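ICChI, a glycosylated chitinase (Ipomoea carnea, PDB 6IDN) has chitinase and lysozyme activity and, as a glycosylated TIM-barrel protein of glycoside hydrolase family 18, probably cleaves the beta-1,4 links of chitin. Local coordinates at residues C160-Y165 / N204-I209. Sequence-based numbering, arbitrary orientation.
Sequences CEFPDY and NDWSTI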
ATOM      1  N   CYS A 160       6.440 -11.030  -4.734  1.00 17.13           N
ATOM      2  CA  CYS A 160       7.874 -10.981  -5.001  1.00 18.00           C
ATOM      3  C   CYS A 160       8.310 -11.687  -6.280  1.00 21.07           C
ATOM      4  O   CYS A 160       9.440 -11.457  -6.717  1.00 21.90           O
ATOM      5  CB  CYS A 160       8.683 -11.534  -3.819  1.00 16.75           C
ATOM      6  SG  CYS A 160       8.250 -13.191  -3.166  1.00 20.73           S
ATOM      7  N   GLU A 161       7.484 -12.547  -6.886  1.00 19.10           N
ATOM      8  CA  GLU A 161       7.913 -13.257  -8.094  1.00 22.78           C
ATOM      9  C   GLU A 161       7.829 -12.290  -9.269  1.00 22.03           C
ATOM     10  O   GLU A 161       6.744 -11.828  -9.630  1.00 28.58           O
ATOM     11  CB  GLU A 161       7.074 -14.514  -8.331  1.00 26.61           C
ATOM     12  CG  GLU A 161       7.734 -15.521  -9.251  1.00 32.30           C
ATOM     13  CD  GLU A 161       7.132 -16.906  -9.157  1.00 38.67           C
ATOM     14  OE1 GLU A 161       6.152 -17.103  -8.399  1.00 38.70           O
ATOM     15  OE2 GLU A 161       7.639 -17.799  -9.864  1.00 48.44           O
ATOM     16  N   PHE A 162       8.978 -11.953  -9.838  1.00 25.41           N
ATOM     17  CA  PHE A 162       9.104 -10.940 -10.872  1.00 20.36           C
ATOM     18  C   PHE A 162       9.054 -11.584 -12.254  1.00 22.44           C
ATOM     19  O   PHE A 162       9.692 -12.621 -12.483  1.00 27.50           O
ATOM     20  CB  PHE A 162      10.428 -10.185 -10.699  1.00 20.00           C
ATOM     21  CG  PHE A 162      10.629  -9.060 -11.681  1.00 20.82           C
ATOM     22  CD1 PHE A 162      11.142  -9.319 -12.945  1.00 23.96           C
ATOM     23  CD2 PHE A 162      10.301  -7.759 -11.345  1.00 19.28           C
ATOM     24  CE1 PHE A 162      11.333  -8.294 -13.864  1.00 29.56           C
ATOM     25  CE2 PHE A 162      10.489  -6.726 -12.247  1.00 19.18           C
ATOM     26  CZ  PHE A 162      11.006  -6.997 -13.515  1.00 23.22           C
ATOM     27  N   PRO A 163       8.307 -11.008 -13.211  1.00 23.95           N
ATOM     28  CA  PRO A 163       7.455  -9.825 -13.081  1.00 26.81           C
ATOM     29  C   PRO A 163       6.087 -10.189 -12.515  1.00 18.76           C
ATOM     30  O   PRO A 163       5.650 -11.328 -12.707  1.00 24.44           O
ATOM     31  CB  PRO A 163       7.350  -9.319 -14.521  1.00 30.01           C
ATOM     32  CG  PRO A 163       7.460 -10.555 -15.351  1.00 34.75           C
ATOM     33  CD  PRO A 163       8.384 -11.491 -14.607  1.00 26.84           C
ATOM     34  N   ASP A 164       5.449  -9.249 -11.814  1.00 18.01           N
ATOM     35  CA  ASP A 164       4.141  -9.481 -11.215  1.00 18.40           C
ATOM     36  C   ASP A 164       3.055  -9.372 -12.280  1.00 19.53           C
ATOM     37  O   ASP A 164       2.963  -8.363 -12.982  1.00 21.13           O
ATOM     38  CB  ASP A 164       3.901  -8.456 -10.103  1.00 19.60           C
ATOM     39  CG  ASP A 164       2.606  -8.683  -9.382  1.00 21.51           C
ATOM     40  OD1 ASP A 164       2.600  -9.463  -8.407  1.00 23.83           O
ATOM     41  OD2 ASP A 164       1.585  -8.105  -9.801  1.00 19.41           O
ATOM     42  N   TYR A 165       2.229 -10.420 -12.410  0.54 19.09           N
ATOM     43  CA  TYR A 165       1.186 -10.415 -13.436  0.54 19.76           C
ATOM     44  C   TYR A 165       0.310  -9.177 -13.329  0.54 19.03           C
ATOM     45  O   TYR A 165       0.025  -8.513 -14.333  0.54 19.19           O
ATOM     46  CB  TYR A 165       0.306 -11.668 -13.340  0.54 21.61           C
ATOM     47  CG  TYR A 165      -1.049 -11.506 -14.036  0.54 23.85           C
ATOM     48  CD1 TYR A 165      -1.152 -11.524 -15.424  0.54 29.63           C
ATOM     49  CD2 TYR A 165      -2.220 -11.327 -13.306  0.54 21.83           C
ATOM     50  CE1 TYR A 165      -2.386 -11.365 -16.063  0.54 24.65           C
ATOM     51  CE2 TYR A 165      -3.459 -11.172 -13.941  0.54 22.70           C
ATOM     52  CZ  TYR A 165      -3.535 -11.189 -15.317  0.54 24.08           C
ATOM     53  OH  TYR A 165      -4.770 -11.041 -15.944  0.54 25.10           O
ATOM     54  N   ASN A 204      18.435  -8.780  -8.223  1.00 18.79           N
ATOM     55  CA  ASN A 204      18.505  -9.102  -9.642  1.00 23.70           C
ATOM     56  C   ASN A 204      17.266  -8.689 -10.413  1.00 25.90           C
ATOM     57  O   ASN A 204      17.369  -8.388 -11.610  1.00 25.54           O
ATOM     58  CB  ASN A 204      18.744 -10.602  -9.834  1.00 23.38           C
ATOM     59  CG  ASN A 204      20.059 -11.054  -9.239  1.00 29.22           C
ATOM     60  OD1 ASN A 204      20.981 -10.256  -9.089  1.00 31.89           O
ATOM     61  ND2 ASN A 204      20.169 -12.340  -8.929  1.00 31.38           N
ATOM     62  N   ASP A 205      16.107  -8.660  -9.756  1.00 19.24           N
ATOM     63  CA  ASP A 205      14.843  -8.404 -10.429  1.00 17.32           C
ATOM     64  C   ASP A 205      14.265  -7.057 -10.022  1.00 17.61           C
ATOM     65  O   ASP A 205      14.112  -6.171 -10.865  1.00 18.05           O
ATOM     66  CB  ASP A 205      13.829  -9.528 -10.125  1.00 20.46           C
ATOM     67  CG  ASP A 205      14.256 -10.890 -10.686  1.00 25.11           C
ATOM     68  OD1 ASP A 205      15.061 -10.938 -11.641  1.00 31.31           O
ATOM     69  OD2 ASP A 205      13.770 -11.926 -10.167  1.00 26.13           O
ATOM     70  N   TRP A 206      13.971  -6.865  -8.735  1.00 17.17           N
ATOM     71  CA  TRP A 206      13.246  -5.668  -8.329  1.00 17.81           C
ATOM     72  C   TRP A 206      14.116  -4.421  -8.399  1.00 17.61           C
ATOM     73  O   TRP A 206      13.583  -3.309  -8.530  1.00 17.54           O
ATOM     74  CB  TRP A 206      12.655  -5.886  -6.927  1.00 16.35           C
ATOM     75  CG  TRP A 206      11.540  -6.885  -7.030  1.00 16.23           C
ATOM     76  CD1 TRP A 206      11.569  -8.204  -6.640  1.00 16.44           C
ATOM     77  CD2 TRP A 206      10.276  -6.678  -7.659  1.00 15.23           C
ATOM     78  NE1 TRP A 206      10.376  -8.819  -6.966  1.00 16.03           N
ATOM     79  CE2 TRP A 206       9.568  -7.903  -7.595  1.00 15.87           C
ATOM     80  CE3 TRP A 206       9.659  -5.572  -8.261  1.00 16.54           C
ATOM     81  CZ2 TRP A 206       8.270  -8.042  -8.093  1.00 17.80           C
ATOM     82  CZ3 TRP A 206       8.375  -5.714  -8.764  1.00 15.65           C
ATOM     83  CH2 TRP A 206       7.695  -6.942  -8.680  1.00 18.66           C
ATOM     84  N   SER A 207      15.439  -4.586  -8.340  0.68 17.82           N
ATOM     85  CA  SER A 207      16.353  -3.473  -8.550  0.68 21.85           C
ATOM     86  C   SER A 207      16.196  -2.845  -9.928  0.68 21.86           C
ATOM     87  O   SER A 207      16.592  -1.691 -10.118  0.68 24.52           O
ATOM     88  CB  SER A 207      17.794  -3.954  -8.364  0.68 19.59           C
ATOM     89  OG  SER A 207      18.179  -4.812  -9.428  0.68 20.59           O
ATOM     90  N   THR A 208      15.634  -3.574 -10.895  1.00 16.35           N
ATOM     91  CA  THR A 208      15.568  -3.077 -12.262  1.00 17.62           C
ATOM     92  C   THR A 208      14.373  -2.178 -12.520  1.00 18.06           C
ATOM     93  O   THR A 208      14.318  -1.544 -13.581  1.00 21.50           O
ATOM     94  CB  THR A 208      15.564  -4.230 -13.291  1.00 23.18           C
ATOM     95  OG1 THR A 208      14.303  -4.929 -13.273  1.00 22.03           O
ATOM     96  CG2 THR A 208      16.721  -5.203 -13.035  1.00 23.02           C
ATOM     97  N   ILE A 209      13.416  -2.085 -11.601  1.00 17.95           N
ATOM     98  CA  ILE A 209      12.265  -1.240 -11.878  1.00 17.66           C
ATOM     99  C   ILE A 209      12.614   0.216 -11.591  1.00 19.84           C
ATOM    100  O   ILE A 209      13.536   0.529 -10.834  1.00 16.55           O
ATOM    101  CB  ILE A 209      11.020  -1.683 -11.091  1.00 15.89           C
ATOM    102  CG1 ILE A 209      11.151  -1.378  -9.581  1.00 14.09           C
ATOM    103  CG2 ILE A 209      10.716  -3.144 -11.404  1.00 18.64           C
ATOM    104  CD1 ILE A 209       9.864  -1.547  -8.772  1.00 18.19           C
TER
HETATM  105  O   HOH W   1      11.871 -12.400  -8.272  1.00 24.46           O
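With CG anti to its backbone N (chi1 -177°), the ring of Phe162 leaves the loop after strand 153-156 and meets Trp206, whose own CG lies beside the backbone N (chi1 -70°), on helix 196-206. The two make a T-shaped stack, planes at 90° and centroids 4.9 Å apart. A phenyl suits position 162 because its flat C-H edge fits the indole face: Phe162 CD2 stands over the middle of the Trp206 six-membered ring, 3.8 Å from each of its carbons. An indole suits its place by offering both that face and an N-H: Trp206 NE1 donates to Cys160 O at 2.8 Å, nearly straight and in the ring plane, but from above the carbonyl plane. That bond favours the rotation that turns the indole face to Phe162. Ile209 CG2 meets the phenyl edge, 3.7 Å from Phe162 CE2. Asp205 O lies over one phenyl face, toward the rim, gripped by Thr208 N and OG1, while Asp205 CB packs on Phe162 CB. A water donates to both Cys160 O and Asp205 OD2, a second bridge. Cys160 is also tied by a disulfide to Cys189, and Phe162 touches an N-acetylglucosamine. An alanine in place of Trp206 would probably leave Cys160 O without its indole donor and open a gap under the Phe162 edge, its ring less firmly held. The indole thus does two jobs, pi face and N-H donor, with water and Ile209 adding to the join.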